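Local coordinates for hypothetical conserved protein TTC0263 (Thermus thermophilus, PDB 2PL2) that is of unknown function but belongs to the tetratricopeptide repeat proteins, all-helical scaffolds built from stacked antiparallel helix pairs, at residues Asp149-Glu159 against Ala170-Ala181; Pro115-Leu126 against Ala137-Glu148. All coordinates share one frame; numbering follows the deposited sequence.

Contact 1 of 2, residues Asp149-Glu159 against Ala170-Ala181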
loop_
_atom_site.group_PDB
_atom_site.type_symbol
_atom_site.label_atom_id
_atom_site.label_comp_id
_atom_site.label_asym_id
_atom_site.label_seq_id
_atom_site.Cartn_x
_atom_site.Cartn_y
_atom_site.Cartn_z
ATOM N N ASP A 149 -7.007 -23.547 7.462
ATOM C CA ASP A 149 -8.071 -23.115 6.554
ATOM C C ASP A 149 -8.491 -21.752 7.084
ATOM O O ASP A 149 -9.000 -21.653 8.200
ATOM C CB ASP A 149 -9.267 -24.075 6.597
ATOM C CG ASP A 149 -10.342 -23.723 5.572
ATOM O OD1 ASP A 149 -10.622 -22.522 5.372
ATOM O OD2 ASP A 149 -10.922 -24.646 4.965
ATOM N N THR A 150 -8.265 -20.698 6.307
ATOM C CA THR A 150 -8.626 -19.367 6.776
ATOM C C THR A 150 -9.127 -18.512 5.638
ATOM O O THR A 150 -8.930 -18.847 4.469
ATOM C CB THR A 150 -7.420 -18.636 7.409
ATOM O OG1 THR A 150 -6.588 -18.104 6.372
ATOM C CG2 THR A 150 -6.604 -19.586 8.274
ATOM N N PRO A 151 -9.791 -17.393 5.964
ATOM C CA PRO A 151 -10.308 -16.507 4.917
ATOM C C PRO A 151 -9.187 -15.930 4.065
ATOM O O PRO A 151 -9.302 -15.871 2.831
ATOM C CB PRO A 151 -11.067 -15.438 5.708
ATOM C CG PRO A 151 -11.550 -16.192 6.918
ATOM C CD PRO A 151 -10.331 -17.024 7.284
ATOM N N GLU A 152 -8.104 -15.512 4.724
ATOM C CA GLU A 152 -6.959 -14.957 4.012
ATOM C C GLU A 152 -6.432 -15.931 2.962
ATOM O O GLU A 152 -6.137 -15.526 1.836
ATOM C CB GLU A 152 -5.838 -14.590 4.991
ATOM C CG GLU A 152 -4.522 -14.185 4.303
ATOM C CD GLU A 152 -3.416 -13.835 5.282
ATOM O OE1 GLU A 152 -3.232 -14.566 6.278
ATOM O OE2 GLU A 152 -2.712 -12.824 5.056
ATOM N N ILE A 153 -6.318 -17.213 3.302
ATOM C CA ILE A 153 -5.809 -18.152 2.315
ATOM C C ILE A 153 -6.861 -18.481 1.261
ATOM O O ILE A 153 -6.528 -18.571 0.074
ATOM C CB ILE A 153 -5.284 -19.471 2.966
ATOM C CG1 ILE A 153 -4.310 -19.171 4.129
ATOM C CG2 ILE A 153 -4.576 -20.318 1.904
ATOM C CD1 ILE A 153 -2.978 -18.575 3.637
ATOM N N ARG A 154 -8.121 -18.661 1.669
ATOM C CA ARG A 154 -9.168 -18.939 0.679
ATOM C C ARG A 154 -9.122 -17.819 -0.369
ATOM O O ARG A 154 -9.317 -18.081 -1.556
ATOM C CB ARG A 154 -10.573 -18.968 1.298
ATOM C CG ARG A 154 -10.749 -19.731 2.610
ATOM C CD ARG A 154 -10.486 -21.239 2.564
ATOM N NE ARG A 154 -10.939 -21.886 1.339
ATOM C CZ ARG A 154 -11.480 -23.100 1.281
ATOM N NH1 ARG A 154 -11.668 -23.812 2.382
ATOM N NH2 ARG A 154 -11.778 -23.619 0.104
ATOM N N SER A 155 -8.845 -16.584 0.071
ATOM C CA SER A 155 -8.762 -15.427 -0.844
ATOM C C SER A 155 -7.594 -15.518 -1.829
ATOM O O SER A 155 -7.731 -15.201 -3.008
ATOM C CB SER A 155 -8.617 -14.127 -0.065
ATOM O OG SER A 155 -9.457 -14.132 1.063
ATOM N N ALA A 156 -6.429 -15.934 -1.341
ATOM C CA ALA A 156 -5.271 -16.072 -2.221
ATOM C C ALA A 156 -5.628 -17.100 -3.287
ATOM O O ALA A 156 -5.415 -16.875 -4.495
ATOM C CB ALA A 156 -4.060 -16.527 -1.430
ATOM N N LEU A 157 -6.169 -18.228 -2.826
ATOM C CA LEU A 157 -6.600 -19.304 -3.713
ATOM C C LEU A 157 -7.536 -18.719 -4.767
ATOM O O LEU A 157 -7.397 -18.990 -5.962
ATOM C CB LEU A 157 -7.349 -20.375 -2.919
ATOM C CG LEU A 157 -6.774 -21.791 -2.988
ATOM C CD1 LEU A 157 -7.688 -22.760 -2.214
ATOM C CD2 LEU A 157 -6.647 -22.223 -4.456
ATOM N N ALA A 158 -8.490 -17.910 -4.310
ATOM C CA ALA A 158 -9.455 -17.257 -5.194
ATOM C C ALA A 158 -8.688 -16.496 -6.241
ATOM O O ALA A 158 -8.903 -16.678 -7.443
ATOM C CB ALA A 158 -10.345 -16.299 -4.397
ATOM N N GLU A 159 -7.794 -15.635 -5.759
ATOM C CA GLU A 159 -6.930 -14.820 -6.609
ATOM C C GLU A 159 -6.178 -15.643 -7.627
ATOM O O GLU A 159 -6.117 -15.265 -8.791
ATOM C CB GLU A 159 -5.938 -14.029 -5.756
ATOM C CG GLU A 159 -6.486 -12.702 -5.292
ATOM C CD GLU A 159 -6.799 -11.787 -6.458
ATOM O OE1 GLU A 159 -5.854 -11.414 -7.179
ATOM O OE2 GLU A 159 -7.984 -11.443 -6.651
ATOM N N ALA A 170 -12.982 -19.570 -8.360
ATOM C CA ALA A 170 -12.554 -18.405 -7.589
ATOM C C ALA A 170 -13.750 -17.942 -6.754
ATOM O O ALA A 170 -13.649 -17.743 -5.537
ATOM C CB ALA A 170 -12.095 -17.282 -8.531
ATOM N N LEU A 171 -14.893 -17.788 -7.419
ATOM C CA LEU A 171 -16.108 -17.368 -6.740
ATOM C C LEU A 171 -16.432 -18.326 -5.592
ATOM O O LEU A 171 -16.828 -17.893 -4.512
ATOM C CB LEU A 171 -17.268 -17.316 -7.744
ATOM C CG LEU A 171 -17.065 -16.339 -8.909
ATOM C CD1 LEU A 171 -18.122 -16.559 -9.956
ATOM C CD2 LEU A 171 -17.107 -14.911 -8.402
ATOM N N ALA A 172 -16.246 -19.625 -5.820
ATOM C CA ALA A 172 -16.521 -20.621 -4.783
ATOM C C ALA A 172 -15.645 -20.430 -3.558
ATOM O O ALA A 172 -16.097 -20.631 -2.426
ATOM C CB ALA A 172 -16.337 -22.036 -5.340
ATOM N N GLN A 173 -14.393 -20.044 -3.775
ATOM C CA GLN A 173 -13.471 -19.825 -2.659
ATOM C C GLN A 173 -13.819 -18.558 -1.872
ATOM O O GLN A 173 -13.610 -18.500 -0.645
ATOM C CB GLN A 173 -12.024 -19.764 -3.162
ATOM C CG GLN A 173 -11.465 -21.130 -3.602
ATOM C CD GLN A 173 -11.264 -22.060 -2.432
ATOM O OE1 GLN A 173 -11.295 -21.640 -1.278
ATOM N NE2 GLN A 173 -11.045 -23.331 -2.718
ATOM N N TYR A 174 -14.353 -17.546 -2.559
ATOM C CA TYR A 174 -14.742 -16.315 -1.862
ATOM C C TYR A 174 -15.974 -16.611 -1.009
ATOM O O TYR A 174 -16.062 -16.195 0.156
ATOM C CB TYR A 174 -15.054 -15.182 -2.861
ATOM C CG TYR A 174 -13.829 -14.505 -3.460
ATOM C CD1 TYR A 174 -12.856 -13.943 -2.646
ATOM C CD2 TYR A 174 -13.683 -14.369 -4.834
ATOM C CE1 TYR A 174 -11.775 -13.269 -3.175
ATOM C CE2 TYR A 174 -12.605 -13.693 -5.384
ATOM C CZ TYR A 174 -11.650 -13.138 -4.544
ATOM O OH TYR A 174 -10.562 -12.460 -5.060
ATOM N N ALA A 175 -16.929 -17.339 -1.597
ATOM C CA ALA A 175 -18.172 -17.708 -0.899
ATOM C C ALA A 175 -17.831 -18.443 0.401
ATOM O O ALA A 175 -18.463 -18.225 1.439
ATOM C CB ALA A 175 -19.037 -18.585 -1.797
ATOM N N LYS A 176 -16.822 -19.309 0.346
ATOM C CA LYS A 176 -16.400 -20.039 1.538
ATOM C C LYS A 176 -15.725 -19.081 2.520
ATOM O O LYS A 176 -16.059 -19.044 3.707
ATOM C CB LYS A 176 -15.419 -21.152 1.171
ATOM C CG LYS A 176 -15.038 -22.015 2.367
ATOM C CD LYS A 176 -16.281 -22.674 2.972
ATOM C CE LYS A 176 -16.034 -23.179 4.383
ATOM N NZ LYS A 176 -15.038 -24.290 4.431
ATOM N N ALA A 177 -14.762 -18.311 2.015
ATOM C CA ALA A 177 -14.047 -17.339 2.836
ATOM C C ALA A 177 -15.049 -16.442 3.542
ATOM O O ALA A 177 -14.895 -16.140 4.723
ATOM C CB ALA A 177 -13.095 -16.505 1.966
ATOM N N LEU A 178 -16.095 -16.032 2.825
ATOM C CA LEU A 178 -17.125 -15.176 3.425
ATOM C C LEU A 178 -17.984 -15.874 4.475
ATOM O O LEU A 178 -18.637 -15.212 5.272
ATOM C CB LEU A 178 -18.011 -14.550 2.342
ATOM C CG LEU A 178 -17.403 -13.232 1.835
ATOM C CD1 LEU A 178 -18.012 -12.839 0.521
ATOM C CD2 LEU A 178 -17.603 -12.143 2.897
ATOM N N GLU A 179 -17.990 -17.204 4.489
ATOM C CA GLU A 179 -18.752 -17.903 5.513
ATOM C C GLU A 179 -17.934 -17.886 6.802
ATOM O O GLU A 179 -18.477 -17.869 7.900
ATOM C CB GLU A 179 -19.048 -19.345 5.090
ATOM C CG GLU A 179 -19.805 -19.462 3.764
ATOM C CD GLU A 179 -21.220 -18.872 3.812
ATOM O OE1 GLU A 179 -21.381 -17.727 4.296
ATOM O OE2 GLU A 179 -22.169 -19.554 3.355
ATOM N N GLN A 180 -16.616 -17.884 6.673
ATOM C CA GLN A 180 -15.762 -17.850 7.864
ATOM C C GLN A 180 -15.787 -16.465 8.503
ATOM O O GLN A 180 -15.716 -16.334 9.734
ATOM C CB GLN A 180 -14.339 -18.248 7.501
ATOM C CG GLN A 180 -14.263 -19.638 6.936
ATOM C CD GLN A 180 -12.933 -19.911 6.275
ATOM O OE1 GLN A 180 -12.434 -19.087 5.494
ATOM N NE2 GLN A 180 -12.350 -21.075 6.568
ATOM N N ALA A 181 -15.913 -15.437 7.667
ATOM C CA ALA A 181 -15.970 -14.060 8.152
ATOM C C ALA A 181 -16.972 -13.292 7.283
ATOM O O ALA A 181 -16.597 -12.533 6.396
ATOM C CB ALA A 181 -14.586 -13.429 8.074
#
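Helices 151-164 and 167-180 form an antiparallel hairpin of the tetratricopeptide repeat kind, and Arg154 and Gln173 meet at the middle of their interface. The short segments run 8.0 Å apart at 167°. Arg154 is a knob seated among Gln173, Lys176, Ala177 and Gln180. Its CG stands beside the backbone N (chi1 -45°) and the chain then bends at chi2 and chi3, which carries the guanidinium outward, across the helix axis, between Gln173 and Asp149. There the NE hydrogen bond, 2.7 Å from Arg154 NE to Gln173 OE1, lies in the carbonyl plane and in that of the guanidinium; NH2 points at the same oxygen, but at a separation too short to be taken literally. Lys176 CG lies over one guanidinium face, while NH1 makes a salt bridge with Asp149, 2.8 Å from Arg154 NH1 to Asp149 OD2. The Asp149 carboxylate probably offsets the charge of Arg154 and, at longer range, that of the Lys176 ammonium.

Asp149 is gripped across the contact as well: Gln180 NE2 reaches Asp149 OD1 at 2.6 Å, from above the carboxylate plane, with the carboxylate and amide planes 78° apart. Gln180 OE1 meanwhile sits against the ring of Pro151, 3.3 Å from Pro151 CG. At the other end Ala158 CB makes a CH-pi contact with Tyr174, 3.5 Å from the ring centroid and nearly over its centre. Close by, Ala170 CB rests 3.4 Å from Ala158 O. Beyond the ring, Glu159 OE2 forms a salt bridge with Arg20 of the second subunit, so this end of the hairpin joins the dimer contact. Small alanines at the close approaches, with larger side chains interlocked between them, give the tight helix-turn-helix packing of a tetratricopeptide repeat.

Contact 2 of 2, residues Pro115-Leu126 against Ala137-Glu148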
loop_
_atom_site.group_PDB
_atom_site.type_symbol
_atom_site.label_atom_id
_atom_site.label_comp_id
_atom_site.label_asym_id
_atom_site.label_seq_id
_atom_site.Cartn_x
_atom_site.Cartn_y
_atom_site.Cartn_z
ATOM N N PRO A 115 8.312 -27.018 8.445
ATOM C CA PRO A 115 7.512 -27.368 7.265
ATOM C C PRO A 115 6.016 -27.186 7.465
ATOM O O PRO A 115 5.250 -27.148 6.501
ATOM C CB PRO A 115 7.860 -28.837 7.028
ATOM C CG PRO A 115 9.110 -29.068 7.870
ATOM C CD PRO A 115 8.861 -28.227 9.066
ATOM N N ARG A 116 5.599 -27.074 8.718
ATOM C CA ARG A 116 4.185 -26.930 9.036
ATOM C C ARG A 116 3.715 -25.498 9.266
ATOM O O ARG A 116 2.687 -25.286 9.900
ATOM C CB ARG A 116 3.850 -27.769 10.272
ATOM C CG ARG A 116 4.072 -29.266 10.120
ATOM C CD ARG A 116 3.790 -29.955 11.447
ATOM N NE ARG A 116 2.470 -29.603 11.968
ATOM C CZ ARG A 116 2.168 -29.530 13.263
ATOM N NH1 ARG A 116 3.095 -29.782 14.181
ATOM N NH2 ARG A 116 0.937 -29.200 13.642
ATOM N N TYR A 117 4.454 -24.516 8.756
ATOM C CA TYR A 117 4.065 -23.117 8.936
ATOM C C TYR A 117 3.245 -22.593 7.747
ATOM O O TYR A 117 3.771 -22.380 6.653
ATOM C CB TYR A 117 5.312 -22.252 9.152
ATOM C CG TYR A 117 5.003 -20.857 9.649
ATOM C CD1 TYR A 117 4.258 -20.666 10.813
ATOM C CD2 TYR A 117 5.427 -19.731 8.942
ATOM C CE1 TYR A 117 3.943 -19.394 11.265
ATOM C CE2 TYR A 117 5.115 -18.453 9.388
ATOM C CZ TYR A 117 4.370 -18.291 10.549
ATOM O OH TYR A 117 4.049 -17.027 11.000
ATOM N N ALA A 118 1.952 -22.382 7.981
ATOM C CA ALA A 118 1.026 -21.914 6.944
ATOM C C ALA A 118 1.492 -20.710 6.127
ATOM O O ALA A 118 1.461 -20.745 4.892
ATOM C CB ALA A 118 -0.334 -21.612 7.564
ATOM N N PRO A 119 1.912 -19.623 6.800
ATOM C CA PRO A 119 2.373 -18.429 6.091
ATOM C C PRO A 119 3.405 -18.703 5.005
ATOM O O PRO A 119 3.334 -18.121 3.920
ATOM C CB PRO A 119 2.912 -17.558 7.215
ATOM C CG PRO A 119 1.972 -17.897 8.347
ATOM C CD PRO A 119 1.900 -19.391 8.256
ATOM N N LEU A 120 4.350 -19.599 5.287
ATOM C CA LEU A 120 5.387 -19.927 4.309
ATOM C C LEU A 120 4.791 -20.460 3.026
ATOM O O LEU A 120 5.081 -19.958 1.941
ATOM C CB LEU A 120 6.370 -20.965 4.864
ATOM C CG LEU A 120 7.276 -20.581 6.032
ATOM C CD1 LEU A 120 8.245 -21.723 6.308
ATOM C CD2 LEU A 120 8.047 -19.320 5.689
ATOM N N HIS A 121 3.966 -21.494 3.153
ATOM C CA HIS A 121 3.321 -22.102 1.999
ATOM C C HIS A 121 2.440 -21.090 1.271
ATOM O O HIS A 121 2.284 -21.144 0.054
ATOM C CB HIS A 121 2.521 -23.325 2.456
ATOM C CG HIS A 121 3.379 -24.442 2.962
ATOM N ND1 HIS A 121 4.161 -25.223 2.125
ATOM C CD2 HIS A 121 3.631 -24.881 4.215
ATOM C CE1 HIS A 121 4.851 -26.083 2.843
ATOM N NE2 HIS A 121 4.548 -25.896 4.123
ATOM N N LEU A 122 1.882 -20.153 2.026
ATOM C CA LEU A 122 1.057 -19.112 1.444
ATOM C C LEU A 122 1.949 -18.228 0.588
ATOM O O LEU A 122 1.649 -17.968 -0.589
ATOM C CB LEU A 122 0.391 -18.272 2.543
ATOM C CG LEU A 122 -0.308 -17.005 2.013
ATOM C CD1 LEU A 122 -1.287 -17.393 0.896
ATOM C CD2 LEU A 122 -1.004 -16.249 3.142
ATOM N N GLN A 123 3.052 -17.773 1.184
ATOM C CA GLN A 123 4.008 -16.926 0.480
ATOM C C GLN A 123 4.610 -17.668 -0.702
ATOM O O GLN A 123 4.784 -17.099 -1.777
ATOM C CB GLN A 123 5.134 -16.489 1.418
ATOM C CG GLN A 123 5.016 -15.059 1.919
ATOM C CD GLN A 123 4.931 -14.047 0.789
ATOM O OE1 GLN A 123 5.748 -14.061 -0.129
ATOM N NE2 GLN A 123 3.940 -13.162 0.855
ATOM N N ARG A 124 4.933 -18.938 -0.507
ATOM C CA ARG A 124 5.521 -19.709 -1.582
ATOM C C ARG A 124 4.561 -19.751 -2.762
ATOM O O ARG A 124 4.986 -19.631 -3.911
ATOM C CB ARG A 124 5.852 -21.128 -1.107
ATOM C CG ARG A 124 6.790 -21.887 -2.038
ATOM C CD ARG A 124 7.180 -23.249 -1.459
ATOM N NE ARG A 124 6.036 -24.157 -1.344
ATOM C CZ ARG A 124 6.097 -25.354 -0.770
ATOM N NH1 ARG A 124 7.247 -25.780 -0.263
ATOM N NH2 ARG A 124 5.017 -26.121 -0.697
ATOM N N GLY A 125 3.269 -19.907 -2.483
ATOM C CA GLY A 125 2.283 -19.951 -3.553
ATOM C C GLY A 125 2.158 -18.615 -4.266
ATOM O O GLY A 125 2.065 -18.549 -5.489
ATOM N N LEU A 126 2.169 -17.539 -3.488
ATOM C CA LEU A 126 2.072 -16.194 -4.034
ATOM C C LEU A 126 3.289 -15.910 -4.909
ATOM O O LEU A 126 3.201 -15.162 -5.885
ATOM C CB LEU A 126 1.996 -15.177 -2.895
ATOM C CG LEU A 126 1.610 -13.732 -3.237
ATOM C CD1 LEU A 126 1.463 -12.929 -1.939
ATOM C CD2 LEU A 126 2.661 -13.101 -4.142
ATOM N N ALA A 137 1.824 -22.928 -7.656
ATOM C CA ALA A 137 1.134 -21.995 -6.770
ATOM C C ALA A 137 -0.066 -22.635 -6.069
ATOM O O ALA A 137 -0.245 -22.480 -4.860
ATOM C CB ALA A 137 0.691 -20.774 -7.552
ATOM N N GLU A 138 -0.864 -23.379 -6.829
ATOM C CA GLU A 138 -2.058 -24.033 -6.296
ATOM C C GLU A 138 -1.714 -25.070 -5.226
ATOM O O GLU A 138 -2.307 -25.099 -4.142
ATOM C CB GLU A 138 -2.845 -24.681 -7.445
ATOM C CG GLU A 138 -4.060 -25.504 -7.006
ATOM C CD GLU A 138 -4.901 -26.001 -8.177
ATOM O OE1 GLU A 138 -5.971 -26.591 -7.921
ATOM O OE2 GLU A 138 -4.503 -25.803 -9.346
ATOM N N ALA A 139 -0.744 -25.914 -5.540
ATOM C CA ALA A 139 -0.284 -26.945 -4.621
ATOM C C ALA A 139 0.208 -26.329 -3.303
ATOM O O ALA A 139 -0.100 -26.834 -2.218
ATOM C CB ALA A 139 0.835 -27.748 -5.275
ATOM N N SER A 140 0.969 -25.236 -3.392
ATOM C CA SER A 140 1.488 -24.567 -2.202
ATOM C C SER A 140 0.344 -23.955 -1.415
ATOM O O SER A 140 0.295 -24.065 -0.189
ATOM C CB SER A 140 2.470 -23.467 -2.595
ATOM O OG SER A 140 3.361 -23.922 -3.589
ATOM N N LEU A 141 -0.572 -23.298 -2.123
ATOM C CA LEU A 141 -1.717 -22.686 -1.463
ATOM C C LEU A 141 -2.605 -23.750 -0.833
ATOM O O LEU A 141 -3.042 -23.608 0.311
ATOM C CB LEU A 141 -2.508 -21.826 -2.448
ATOM C CG LEU A 141 -1.746 -20.570 -2.881
ATOM C CD1 LEU A 141 -2.660 -19.656 -3.695
ATOM C CD2 LEU A 141 -1.230 -19.830 -1.655
ATOM N N LYS A 142 -2.863 -24.824 -1.573
ATOM C CA LYS A 142 -3.673 -25.908 -1.037
ATOM C C LYS A 142 -2.939 -26.443 0.171
ATOM O O LYS A 142 -3.548 -26.772 1.191
ATOM C CB LYS A 142 -3.875 -27.003 -2.083
ATOM C CG LYS A 142 -4.820 -26.563 -3.175
ATOM C CD LYS A 142 -5.316 -27.693 -4.041
ATOM C CE LYS A 142 -6.371 -27.163 -5.008
ATOM N NZ LYS A 142 -6.936 -28.204 -5.920
ATOM N N GLN A 143 -1.617 -26.500 0.059
ATOM C CA GLN A 143 -0.790 -26.972 1.156
ATOM C C GLN A 143 -1.035 -26.029 2.326
ATOM O O GLN A 143 -1.342 -26.465 3.433
ATOM C CB GLN A 143 0.688 -26.946 0.753
ATOM C CG GLN A 143 1.481 -28.168 1.163
ATOM C CD GLN A 143 1.369 -28.474 2.644
ATOM O OE1 GLN A 143 0.286 -28.811 3.140
ATOM N NE2 GLN A 143 2.490 -28.375 3.362
ATOM N N ALA A 144 -0.923 -24.729 2.060
ATOM C CA ALA A 144 -1.142 -23.705 3.082
ATOM C C ALA A 144 -2.474 -23.932 3.774
ATOM O O ALA A 144 -2.553 -23.960 4.996
ATOM C CB ALA A 144 -1.121 -22.313 2.449
ATOM N N LEU A 145 -3.514 -24.096 2.964
ATOM C CA LEU A 145 -4.884 -24.321 3.428
ATOM C C LEU A 145 -5.019 -25.580 4.273
ATOM O O LEU A 145 -5.701 -25.582 5.287
ATOM C CB LEU A 145 -5.802 -24.405 2.211
ATOM C CG LEU A 145 -7.274 -24.022 2.303
ATOM C CD1 LEU A 145 -7.453 -22.666 2.972
ATOM C CD2 LEU A 145 -7.820 -23.999 0.896
ATOM N N ALA A 146 -4.361 -26.653 3.854
ATOM C CA ALA A 146 -4.399 -27.919 4.582
ATOM C C ALA A 146 -3.877 -27.728 6.002
ATOM O O ALA A 146 -4.302 -28.418 6.929
ATOM C CB ALA A 146 -3.574 -28.953 3.857
ATOM N N LEU A 147 -2.962 -26.775 6.176
ATOM C CA LEU A 147 -2.400 -26.481 7.497
ATOM C C LEU A 147 -3.291 -25.535 8.296
ATOM O O LEU A 147 -3.480 -25.708 9.493
ATOM C CB LEU A 147 -1.014 -25.858 7.347
ATOM C CG LEU A 147 0.054 -26.765 6.740
ATOM C CD1 LEU A 147 1.276 -25.945 6.363
ATOM C CD2 LEU A 147 0.402 -27.857 7.748
ATOM N N GLU A 148 -3.841 -24.531 7.625
ATOM C CA GLU A 148 -4.705 -23.552 8.283
ATOM C C GLU A 148 -5.765 -23.100 7.296
ATOM O O GLU A 148 -5.449 -22.352 6.378
ATOM C CB GLU A 148 -3.901 -22.318 8.707
ATOM C CG GLU A 148 -2.806 -22.560 9.709
ATOM C CD GLU A 148 -3.253 -22.285 11.126
ATOM O OE1 GLU A 148 -3.918 -21.247 11.333
ATOM O OE2 GLU A 148 -2.933 -23.087 12.035
#
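Leu147 and His121 meet across the contact between helices 118-130 and 134-147 and bury the largest areas in it, with Ala118 and Ser140 next; the short segments cross at -161° with axes 7.5 Å apart. The His121 side chain is a knob in the hole formed by Ser140, Gln143, Ala144 and Leu147. With CG beside its backbone N (chi1 -67°), the ring turns one face to Gln143 NE2, which stands above it offset toward the rim, the amide plane steeply inclined. A straight bond fixes the ring's rotation: His121 NE2 donates to Pro115 O at 2.8 Å, with the carbonyl oxygen in the imidazole plane, tying the helix to the loop that precedes it.

Leu147 brings its CD1 to the ring, 3.4 Å from His121 CD2, the two side chains crossing at about a right angle, and the same methyl also packs on the backbone of Arg116. Next to it Ala118 CB meets the Glu148 chain, 3.4 Å from Glu148 CG.

Toward the far end Ser140 CB lies 3.6 Å from Gly125 CA, while its hydroxyl is bonded to Lys136 O. Gly125 lets the backbones close to 4.0 Å between Gly125 CA and Ala137 CA, and Leu141 CD2 fills the flank by packing 3.5 Å from Leu122 CD1. Close helix approach at glycine and alanine, flanked by larger interlocking residues, is the hallmark of the tetratricopeptide repeat hairpin.

In the fold
Contact 2 closes before contact 1 opens, and helices 134-147 and 151-164, consecutive in the chain, bring the two hairpins side by side, the centres of the two contacts about 14 Å apart. They share an apolar seam. Ile153 CD1 of contact 1 packs 3.1 Å from Leu122 CD2 of contact 2, while Leu145 CD2 lies 3.3 Å from Leu157 CD1 and Leu145 CD1 touches Arg154 CD. Leu122 thus serves both contact 2 and the seam, whereas Leu145 leans away from its own hairpin partner onto the next helix. Helix 185-195 packs on Ser155, Tyr174 and Ala177 of contact 1, and helices 73-88 and 93-113 pack on helix 118-130 of contact 2, as expected for successive tetratricopeptide repeats.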